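Agmatine ureohydrolase (Thermoplasma volcanium GSS1, PDB 3PZL) probably hydrolyses agmatine to putrescine and urea, as a member of the arginase family that holds two manganese ions per subunit. Local coordinates at residues 205-215 and 253-261. Numbering follows the deposited sequence.
Sequences VKKNGIDKYIE and DVRRLIERL
Ile214 meets Arg256, Leu257, Arg260 and Leu261 as a knob set into a hole, joining two helices that flank the parallel sheet of the arginase alpha/beta fold. The axes of 205-215 and 253-261 approach to 9.8 Å and run nearly parallel, 14° apart. Contacts with Ile179 of strand 176-180, made by Val205, Ile210 and Leu257, place both helices on the same side of that sheet. The two branches of Ile214 divide the work. The Ile214 side chain crosses that of Arg256 at about a right angle, with Ile214 CD1 3.7 Å from Arg256 CG; CD1 also nears the Leu257 CA. CG2, anti to the backbone N of Ile214, lies over one face of the Arg260 guanidinium, with Ile214 CG2 3.3 Å from Arg260 NH1. Ile214 CG2 also lies 4.1 Å from Leu261 CD1. With its chain bent at chi2 and chi3, Arg260 presents NH2 to Glu215 OE1 at 3.2 Å, the oxygen tilted from the guanidinium plane. Near the start of helix 251-261, Ile210 CG2 rests 3.6 Å from Asp253 OD1 and Ile210 CG1 3.8 Å from Asp253 O, while Asp253 OD2 accepts a hydrogen bond from Ala250 N. Along the outer edge, Asp211, Glu215, Arg255, Arg256, Glu259 and Arg260 form a salt-bridge network, in which Arg256 NH1 bonds Glu259 on its own helix. Replacing Arg256 by an alanine removes the CG packed on Ile214 CD1 and would probably leave Asp211 just a long ion pair to Arg260 across this contact, and Glu259 without its NH1 partner. The bond from Arg256 is the straightest between the helices: Arg256 NE meets the syn lone pair of Asp211 OD1 at 3.0 Å, with an N-H...O angle of 165°.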
loop_
_atom_site.group_PDB
_atom_site.type_symbol
_atom_site.label_atom_id
_atom_site.label_comp_id
_atom_site.label_asym_id
_atom_site.label_seq_id
_atom_site.Cartn_x
_atom_site.Cartn_y
_atom_site.Cartn_z
ATOM N N VAL B 205 -16.146 -3.340 30.125
ATOM C CA VAL B 205 -17.210 -3.170 29.159
ATOM C C VAL B 205 -17.621 -4.506 28.543
ATOM O O VAL B 205 -18.799 -4.832 28.485
ATOM C CB VAL B 205 -16.802 -2.196 28.035
ATOM C CG1 VAL B 205 -17.923 -2.027 27.053
ATOM C CG2 VAL B 205 -16.417 -0.875 28.609
ATOM N N LYS B 206 -16.642 -5.269 28.083
ATOM C CA LYS B 206 -16.910 -6.501 27.361
ATOM C C LYS B 206 -17.622 -7.481 28.308
ATOM O O LYS B 206 -18.426 -8.297 27.866
ATOM C CB LYS B 206 -15.583 -7.044 26.752
ATOM C CG LYS B 206 -15.622 -8.395 25.999
ATOM C CD LYS B 206 -16.607 -8.419 24.833
ATOM C CE LYS B 206 -17.037 -9.872 24.485
ATOM N NZ LYS B 206 -18.586 -9.983 24.300
ATOM N N LYS B 207 -17.351 -7.355 29.613
ATOM C CA LYS B 207 -18.049 -8.133 30.642
ATOM C C LYS B 207 -19.456 -7.629 31.105
ATOM O O LYS B 207 -20.392 -8.429 31.233
ATOM C CB LYS B 207 -17.144 -8.261 31.851
ATOM C CG LYS B 207 -17.775 -8.967 33.041
ATOM C CD LYS B 207 -16.769 -9.070 34.187
ATOM C CE LYS B 207 -17.263 -10.012 35.241
ATOM N NZ LYS B 207 -16.151 -10.163 36.198
ATOM N N ASN B 208 -19.597 -6.322 31.357
ATOM C CA ASN B 208 -20.817 -5.783 31.944
ATOM C C ASN B 208 -21.683 -5.011 30.974
ATOM O O ASN B 208 -22.705 -4.446 31.350
ATOM C CB ASN B 208 -20.471 -4.893 33.128
ATOM C CG ASN B 208 -19.764 -5.653 34.245
ATOM O OD1 ASN B 208 -20.031 -6.828 34.492
ATOM N ND2 ASN B 208 -18.855 -4.981 34.918
ATOM N N GLY B 209 -21.293 -4.978 29.711
ATOM C CA GLY B 209 -21.969 -4.101 28.761
ATOM C C GLY B 209 -21.572 -2.643 28.986
ATOM O O GLY B 209 -21.157 -2.249 30.096
ATOM N N ILE B 210 -21.699 -1.843 27.930
ATOM C CA ILE B 210 -21.346 -0.431 27.975
ATOM C C ILE B 210 -22.398 0.369 28.731
ATOM O O ILE B 210 -22.055 1.301 29.475
ATOM C CB ILE B 210 -21.084 0.147 26.539
ATOM C CG1 ILE B 210 -20.687 1.638 26.564
ATOM C CG2 ILE B 210 -22.287 -0.074 25.629
ATOM C CD1 ILE B 210 -19.326 1.956 27.200
ATOM N N ASP B 211 -23.669 -0.002 28.552
ATOM C CA ASP B 211 -24.789 0.693 29.211
ATOM C C ASP B 211 -24.599 0.960 30.708
ATOM O O ASP B 211 -24.812 2.085 31.162
ATOM C CB ASP B 211 -26.106 -0.030 28.975
ATOM C CG ASP B 211 -26.772 0.389 27.671
ATOM O OD1 ASP B 211 -26.396 1.427 27.089
ATOM O OD2 ASP B 211 -27.698 -0.311 27.225
ATOM N N LYS B 212 -24.178 -0.055 31.463
ATOM C CA LYS B 212 -23.881 0.126 32.886
ATOM C C LYS B 212 -23.112 1.419 33.109
ATOM O O LYS B 212 -23.603 2.313 33.764
ATOM C CB LYS B 212 -23.088 -1.072 33.423
ATOM C CG LYS B 212 -22.462 -0.904 34.804
ATOM C CD LYS B 212 -21.888 -2.225 35.274
ATOM C CE LYS B 212 -21.745 -2.294 36.809
ATOM N NZ LYS B 212 -20.503 -1.602 37.259
ATOM N N TYR B 213 -21.924 1.518 32.520
ATOM C CA TYR B 213 -21.040 2.683 32.657
ATOM C C TYR B 213 -21.609 3.975 32.075
ATOM O O TYR B 213 -21.326 5.057 32.568
ATOM C CB TYR B 213 -19.662 2.342 32.087
ATOM C CG TYR B 213 -19.156 1.045 32.694
ATOM C CD1 TYR B 213 -18.622 1.016 33.994
ATOM C CD2 TYR B 213 -19.254 -0.162 31.987
ATOM C CE1 TYR B 213 -18.193 -0.149 34.546
ATOM C CE2 TYR B 213 -18.823 -1.325 32.533
ATOM C CZ TYR B 213 -18.304 -1.310 33.812
ATOM O OH TYR B 213 -17.878 -2.474 34.374
ATOM N N ILE B 214 -22.431 3.840 31.037
ATOM C CA ILE B 214 -23.232 4.970 30.521
ATOM C C ILE B 214 -24.260 5.491 31.559
ATOM O O ILE B 214 -24.374 6.713 31.761
ATOM C CB ILE B 214 -23.956 4.585 29.237
ATOM C CG1 ILE B 214 -22.931 4.211 28.163
ATOM C CG2 ILE B 214 -24.820 5.717 28.771
ATOM C CD1 ILE B 214 -23.538 3.739 26.865
ATOM N N GLU B 215 -24.989 4.558 32.198
ATOM C CA GLU B 215 -25.949 4.870 33.269
ATOM C C GLU B 215 -25.311 5.676 34.402
ATOM O O GLU B 215 -25.859 6.698 34.813
ATOM C CB GLU B 215 -26.604 3.603 33.874
ATOM C CG GLU B 215 -27.138 2.539 32.889
ATOM C CD GLU B 215 -28.226 3.056 31.919
ATOM O OE1 GLU B 215 -28.484 4.297 31.885
ATOM O OE2 GLU B 215 -28.812 2.213 31.175
ATOM N N ASP B 253 -19.988 0.269 20.575
ATOM C CA ASP B 253 -19.938 0.682 21.983
ATOM C C ASP B 253 -19.786 2.200 22.065
ATOM O O ASP B 253 -20.368 2.824 22.949
ATOM C CB ASP B 253 -18.818 -0.003 22.788
ATOM C CG ASP B 253 -19.096 -1.494 23.105
ATOM O OD1 ASP B 253 -20.272 -1.917 23.337
ATOM O OD2 ASP B 253 -18.096 -2.259 23.121
ATOM N N VAL B 254 -19.028 2.790 21.141
ATOM C CA VAL B 254 -18.754 4.197 21.205
ATOM C C VAL B 254 -19.970 4.923 20.706
ATOM O O VAL B 254 -20.253 6.047 21.139
ATOM C CB VAL B 254 -17.500 4.570 20.415
ATOM C CG1 VAL B 254 -17.303 6.052 20.349
ATOM C CG2 VAL B 254 -16.274 3.943 21.056
ATOM N N ARG B 255 -20.719 4.275 19.818
ATOM C CA ARG B 255 -21.882 4.905 19.207
ATOM C C ARG B 255 -22.936 5.028 20.260
ATOM O O ARG B 255 -23.572 6.065 20.384
ATOM C CB ARG B 255 -22.383 4.089 18.010
ATOM C CG ARG B 255 -23.709 4.560 17.382
ATOM C CD ARG B 255 -24.202 3.523 16.368
ATOM N NE ARG B 255 -25.484 3.860 15.711
ATOM C CZ ARG B 255 -26.664 3.339 16.066
ATOM N NH1 ARG B 255 -26.708 2.506 17.083
ATOM N NH2 ARG B 255 -27.792 3.653 15.425
ATOM N N ARG B 256 -23.095 3.973 21.045
ATOM C CA ARG B 256 -24.078 3.950 22.110
ATOM C C ARG B 256 -23.728 4.992 23.150
ATOM O O ARG B 256 -24.591 5.671 23.665
ATOM C CB ARG B 256 -24.169 2.534 22.705
ATOM C CG ARG B 256 -25.186 2.359 23.805
ATOM C CD ARG B 256 -26.617 2.478 23.322
ATOM N NE ARG B 256 -27.542 2.406 24.444
ATOM C CZ ARG B 256 -28.860 2.529 24.350
ATOM N NH1 ARG B 256 -29.419 2.766 23.177
ATOM N NH2 ARG B 256 -29.610 2.458 25.445
ATOM N N LEU B 257 -22.454 5.134 23.446
ATOM C CA LEU B 257 -22.009 6.169 24.375
ATOM C C LEU B 257 -22.431 7.569 23.931
ATOM O O LEU B 257 -22.818 8.396 24.744
ATOM C CB LEU B 257 -20.485 6.125 24.612
ATOM C CG LEU B 257 -19.995 7.091 25.725
ATOM C CD1 LEU B 257 -18.840 6.608 26.504
ATOM C CD2 LEU B 257 -19.655 8.413 25.167
ATOM N N ILE B 258 -22.377 7.812 22.636
ATOM C CA ILE B 258 -22.661 9.109 22.082
ATOM C C ILE B 258 -24.154 9.322 21.969
ATOM O O ILE B 258 -24.678 10.334 22.436
ATOM C CB ILE B 258 -21.965 9.274 20.719
ATOM C CG1 ILE B 258 -20.432 9.162 20.902
ATOM C CG2 ILE B 258 -22.343 10.592 20.079
ATOM C CD1 ILE B 258 -19.648 9.049 19.648
ATOM N N GLU B 259 -24.832 8.377 21.327
ATOM C CA GLU B 259 -26.305 8.318 21.263
ATOM C C GLU B 259 -26.900 8.819 22.610
ATOM O O GLU B 259 -27.658 9.783 22.658
ATOM C CB GLU B 259 -26.673 6.844 21.079
ATOM C CG GLU B 259 -27.845 6.521 20.254
ATOM C CD GLU B 259 -28.194 5.024 20.288
ATOM O OE1 GLU B 259 -28.007 4.349 21.321
ATOM O OE2 GLU B 259 -28.667 4.503 19.261
ATOM N N ARG B 260 -26.491 8.158 23.694
ATOM C CA ARG B 260 -27.054 8.330 25.014
ATOM C C ARG B 260 -26.645 9.616 25.749
ATOM O O ARG B 260 -27.333 10.039 26.657
ATOM C CB ARG B 260 -26.648 7.124 25.854
ATOM C CG ARG B 260 -27.379 5.830 25.522
ATOM C CD ARG B 260 -28.848 5.851 25.959
ATOM N NE ARG B 260 -29.067 6.417 27.297
ATOM C CZ ARG B 260 -28.650 5.864 28.445
ATOM N NH1 ARG B 260 -27.955 4.722 28.460
ATOM N NH2 ARG B 260 -28.902 6.474 29.597
ATOM N N LEU B 261 -25.548 10.233 25.341
ATOM C CA LEU B 261 -24.986 11.356 26.067
ATOM C C LEU B 261 -24.921 12.703 25.329
ATOM O O LEU B 261 -24.497 13.700 25.908
ATOM C CB LEU B 261 -23.589 10.981 26.563
ATOM C CG LEU B 261 -23.427 10.503 27.997
ATOM C CD1 LEU B 261 -24.672 9.850 28.571
ATOM C CD2 LEU B 261 -22.273 9.551 28.077
#